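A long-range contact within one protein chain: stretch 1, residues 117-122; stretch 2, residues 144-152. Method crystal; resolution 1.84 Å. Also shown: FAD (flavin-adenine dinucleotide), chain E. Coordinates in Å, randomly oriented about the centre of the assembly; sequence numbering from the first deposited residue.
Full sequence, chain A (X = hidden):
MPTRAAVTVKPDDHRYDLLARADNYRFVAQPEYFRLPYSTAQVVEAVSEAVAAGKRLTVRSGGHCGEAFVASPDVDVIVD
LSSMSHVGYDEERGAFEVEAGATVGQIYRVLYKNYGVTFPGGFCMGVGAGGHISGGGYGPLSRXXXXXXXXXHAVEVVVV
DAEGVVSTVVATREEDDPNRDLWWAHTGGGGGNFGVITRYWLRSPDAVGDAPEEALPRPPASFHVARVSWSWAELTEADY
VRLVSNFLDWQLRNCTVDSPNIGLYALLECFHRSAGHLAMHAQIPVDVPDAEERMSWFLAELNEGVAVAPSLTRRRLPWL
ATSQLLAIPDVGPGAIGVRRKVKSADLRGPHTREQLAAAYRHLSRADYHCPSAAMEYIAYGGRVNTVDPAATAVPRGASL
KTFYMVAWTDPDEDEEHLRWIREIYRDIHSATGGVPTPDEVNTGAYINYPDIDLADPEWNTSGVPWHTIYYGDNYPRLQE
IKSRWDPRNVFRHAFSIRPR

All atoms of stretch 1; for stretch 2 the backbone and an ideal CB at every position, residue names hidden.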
# COMPACT_ATOMS: atom_id res chain seq x y z
N VAL A 117 3.59 8.73 18.38
CA VAL A 117 3.77 10.09 17.84
C VAL A 117 3.55 10.12 16.30
O VAL A 117 3.46 9.08 15.64
CB VAL A 117 5.18 10.66 18.26
CG1 VAL A 117 5.44 10.47 19.72
CG2 VAL A 117 6.34 10.00 17.54
N THR A 118 3.48 11.31 15.73
CA THR A 118 3.44 11.47 14.34
C THR A 118 4.05 12.84 13.95
O THR A 118 4.35 13.64 14.81
CB THR A 118 2.00 11.35 13.85
OG1 THR A 118 2.00 11.06 12.45
CG2 THR A 118 1.23 12.59 14.09
N PHE A 119 4.19 13.10 12.65
CA PHE A 119 4.41 14.48 12.16
C PHE A 119 3.49 14.71 10.95
O PHE A 119 3.03 13.77 10.34
CB PHE A 119 5.86 14.70 11.81
CG PHE A 119 6.30 13.90 10.64
CD1 PHE A 119 6.59 12.58 10.77
CD2 PHE A 119 6.42 14.48 9.40
CE1 PHE A 119 6.99 11.83 9.68
CE2 PHE A 119 6.83 13.74 8.29
CZ PHE A 119 7.10 12.42 8.43
N PRO A 120 3.20 15.98 10.62
CA PRO A 120 2.17 16.27 9.61
C PRO A 120 2.67 16.20 8.18
O PRO A 120 2.96 17.23 7.58
CB PRO A 120 1.75 17.68 9.97
CG PRO A 120 2.99 18.29 10.54
CD PRO A 120 3.62 17.19 11.33
N GLY A 121 2.77 15.01 7.62
CA GLY A 121 3.26 14.84 6.28
C GLY A 121 2.04 14.48 5.45
O GLY A 121 0.92 14.54 5.93
N GLY A 122 2.26 14.05 4.24
CA GLY A 122 1.13 13.88 3.32
C GLY A 122 0.37 12.58 3.45
O GLY A 122 0.73 11.70 4.24
N UNK A 144 -3.57 21.50 12.49
CA UNK A 144 -3.32 21.32 13.90
C UNK A 144 -1.84 21.36 14.23
O UNK A 144 -1.48 21.87 15.28
CB UNK A 144 -3.93 20.00 14.37
N UNK A 145 -0.98 20.85 13.34
CA UNK A 145 0.45 20.61 13.66
C UNK A 145 1.49 21.38 12.83
O UNK A 145 2.68 21.40 13.18
CB UNK A 145 0.74 19.12 13.50
N UNK A 146 1.05 21.99 11.74
CA UNK A 146 1.95 22.65 10.84
C UNK A 146 2.45 21.78 9.68
O UNK A 146 1.79 20.82 9.26
CB UNK A 146 3.15 23.17 11.64
N UNK A 147 3.65 22.13 9.19
CA UNK A 147 4.28 21.42 8.09
C UNK A 147 5.33 20.48 8.60
O UNK A 147 5.86 20.66 9.71
CB UNK A 147 4.89 22.40 7.09
N UNK A 148 5.71 19.51 7.77
CA UNK A 148 6.80 18.63 8.11
C UNK A 148 8.05 19.42 8.48
O UNK A 148 8.76 19.09 9.42
CB UNK A 148 7.09 17.68 6.95
N UNK A 149 8.34 20.47 7.73
CA UNK A 149 9.55 21.23 7.97
C UNK A 149 9.53 22.01 9.30
O UNK A 149 10.59 22.39 9.81
CB UNK A 149 9.77 22.20 6.81
N UNK A 150 8.37 22.18 9.91
CA UNK A 150 8.32 22.69 11.29
C UNK A 150 8.90 21.76 12.38
O UNK A 150 9.03 22.18 13.52
CB UNK A 150 6.86 22.99 11.64
N UNK A 151 9.27 20.54 12.00
CA UNK A 151 9.88 19.57 12.88
C UNK A 151 11.26 19.16 12.42
O UNK A 151 11.78 18.12 12.89
CB UNK A 151 8.98 18.33 13.00
N UNK A 152 11.83 19.87 11.44
CA UNK A 152 13.12 19.49 10.90
C UNK A 152 14.25 19.96 11.85
O UNK A 152 14.61 21.13 11.92
CB UNK A 152 13.30 20.08 9.50
PA FAD E . 11.31 11.46 -6.26
O1A FAD E . 10.64 11.37 -7.61
O2A FAD E . 12.22 10.32 -5.90
O5B FAD E . 12.08 12.82 -6.13
C5B FAD E . 11.43 14.09 -6.20
C4B FAD E . 12.48 15.18 -6.47
O4B FAD E . 13.30 15.26 -5.29
C3B FAD E . 13.46 14.94 -7.60
O3B FAD E . 13.93 16.20 -8.05
C2B FAD E . 14.60 14.22 -6.93
O2B FAD E . 15.84 14.13 -7.64
C1B FAD E . 14.64 14.92 -5.57
N9A FAD E . 15.08 14.00 -4.49
C8A FAD E . 14.59 12.76 -4.15
N7A FAD E . 15.37 12.21 -3.16
C5A FAD E . 16.31 13.10 -2.90
C6A FAD E . 17.39 13.12 -1.95
N6A FAD E . 17.51 12.08 -1.15
N1A FAD E . 18.19 14.20 -1.96
C2A FAD E . 18.03 15.22 -2.82
N3A FAD E . 17.00 15.30 -3.70
C4A FAD E . 16.18 14.22 -3.78
N1 FAD E . 3.09 16.14 -1.10
C2 FAD E . 2.55 16.67 0.02
O2 FAD E . 3.10 17.64 0.57
N3 FAD E . 1.43 16.20 0.60
C4 FAD E . 0.71 15.20 0.11
O4 FAD E . -0.30 14.77 0.71
C4X FAD E . 1.20 14.54 -1.09
N5 FAD E . 0.52 13.51 -1.65
C5X FAD E . 1.07 12.87 -2.70
C6 FAD E . 0.47 11.70 -3.19
C7 FAD E . 0.97 10.99 -4.28
C7M FAD E . 0.26 9.72 -4.75
C8 FAD E . 2.19 11.53 -4.91
C8M FAD E . 2.80 10.85 -6.11
C9 FAD E . 2.81 12.70 -4.45
C9A FAD E . 2.29 13.39 -3.36
N10 FAD E . 2.90 14.55 -2.86
C10 FAD E . 2.40 15.12 -1.70
C1' FAD E . 3.95 15.25 -3.60
C2' FAD E . 5.30 14.82 -3.13
O2' FAD E . 5.60 15.51 -1.93
C3' FAD E . 6.36 15.03 -4.15
O3' FAD E . 6.00 14.29 -5.35
C4' FAD E . 7.75 14.62 -3.63
O4' FAD E . 8.72 15.40 -4.32
C5' FAD E . 7.99 13.14 -3.83
O5' FAD E . 9.25 12.80 -3.25
P FAD E . 9.85 11.40 -3.68
O1P FAD E . 8.83 10.33 -3.53
O2P FAD E . 11.18 11.21 -3.01
O3P FAD E . 10.09 11.63 -5.26

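Position 144 is helical. Its CA-to-CB bond points sideways, and nothing of stretch 1 lies within 5.5 Å of the ideal CB. The contact sets no demand here, so many side chains would do. The residue is Leu144.

Position 145 is the last helical residue. Its CA-to-CB bond points toward stretch 1, and the ideal CB lies 3.8 Å from Pro120 CG. The proline ring and the methyl of Thr118 offer a surface of carbon and no charge. An aliphatic side chain suits this best, and leucine, isoleucine, valine or methionine are all plausible. The residue is Leu145, with chi1 m and chi2 t. Its CB packs against Pro120 CG at 3.8 Å, and its CD1 reaches Thr118 CG2 at 4.2 Å.

Position 146 leaves the helix with phi/psi of 92/-153. A CB at these angles would be jammed against the carbonyl O of the residue before. The backbone alone therefore calls for glycine, and the residue is Gly146. Its carbonyl faces the proline ring, with Gly146 O 3.1 Å from Pro120 CG.

Position 147 points its CA-to-CB bond away from stretch 1. The ideal CB has nothing of that stretch within 5.5 Å, so the contact allows many residues. Leu147 is found here. Its side chain stays apart, but its backbone meets the proline, with Leu147 C 3.7 Å from Pro120 CG.

Position 148 begins a 3-10 segment, and its CA lies 5.4 Å from the CA of Pro120. The CA-to-CB bond points sideways. The ideal CB is 4.1 Å from Phe119 CD2, 4.2 Å from Pro120 O and 4.8 Å from Gly121 CA. A small side chain suits this setting: alanine, serine, threonine or valine. The residue is Thr148, with chi1 p. Its CG2 lies at the edge of the Phe119 ring, 3.6 Å from Phe119 CE2. The same methyl is 3.5 Å from Gly121 CA and 3.3 Å from Pro120 O. No hydrogen bond crosses to stretch 1; Thr148 OG1 is bonded elsewhere in the structure.

Position 149 is out of reach of stretch 1 and is left free by it. The residue is Val149.

Position 150 points sideways into space that stretch 1 does not fill. A polar residue could serve the nearby turn, and the free backbone N of 147 is a possible donor. The residue is Asp150. Leu147 N donates to Asp150 OD2 at 2.9 Å and 173°, which ties the turn together.

Position 151 points its CA-to-CB bond toward stretch 1, but the ideal CB is still 4.9 Å from Phe119 CB. A long side chain can span the gap to the proline, so an aromatic residue, leucine or methionine would fit. The residue is Tyr151, with chi1 m. Its CE1 lies 3.5 Å from Pro120 CD. Its hydroxyl turns back to its own stretch, where Tyr151 OH donates to Leu145 O at 2.6 Å.

Position 152 is in a strand, out of reach, so stretch 1 allows any residue. Leu152 is found here.

Stretch 2 (144-152) LLGLTVDYL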
# COMPACT_ATOMS: atom_id res chain seq x y z
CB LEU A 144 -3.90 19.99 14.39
CG LEU A 144 -5.44 20.00 14.44
CD1 LEU A 144 -6.03 18.61 14.59
CD2 LEU A 144 -5.98 20.94 15.52
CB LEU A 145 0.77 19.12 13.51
CG LEU A 145 -0.01 18.19 14.45
CD1 LEU A 145 0.42 16.72 14.29
CD2 LEU A 145 0.16 18.64 15.89
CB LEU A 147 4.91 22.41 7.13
CG LEU A 147 3.95 23.44 6.58
CD1 LEU A 147 4.67 24.40 5.66
CD2 LEU A 147 2.80 22.81 5.82
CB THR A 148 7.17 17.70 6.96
OG1 THR A 148 7.44 18.48 5.78
CG2 THR A 148 6.06 16.83 6.62
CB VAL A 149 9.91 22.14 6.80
CG1 VAL A 149 10.13 21.32 5.53
CG2 VAL A 149 8.90 23.25 6.61
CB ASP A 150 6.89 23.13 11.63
CG ASP A 150 6.40 24.25 10.69
OD1 ASP A 150 7.27 25.07 10.35
OD2 ASP A 150 5.19 24.30 10.25
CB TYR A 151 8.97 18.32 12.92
CG TYR A 151 7.64 18.72 13.44
CD1 TYR A 151 6.63 19.16 12.56
CD2 TYR A 151 7.40 18.76 14.79
CE1 TYR A 151 5.41 19.59 13.06
CE2 TYR A 151 6.20 19.21 15.30
CZ TYR A 151 5.21 19.62 14.45
OH TYR A 151 4.00 20.05 15.00
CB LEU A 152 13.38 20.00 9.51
CG LEU A 152 14.67 19.51 8.80
CD1 LEU A 152 14.65 18.01 8.61
CD2 LEU A 152 14.78 20.16 7.44
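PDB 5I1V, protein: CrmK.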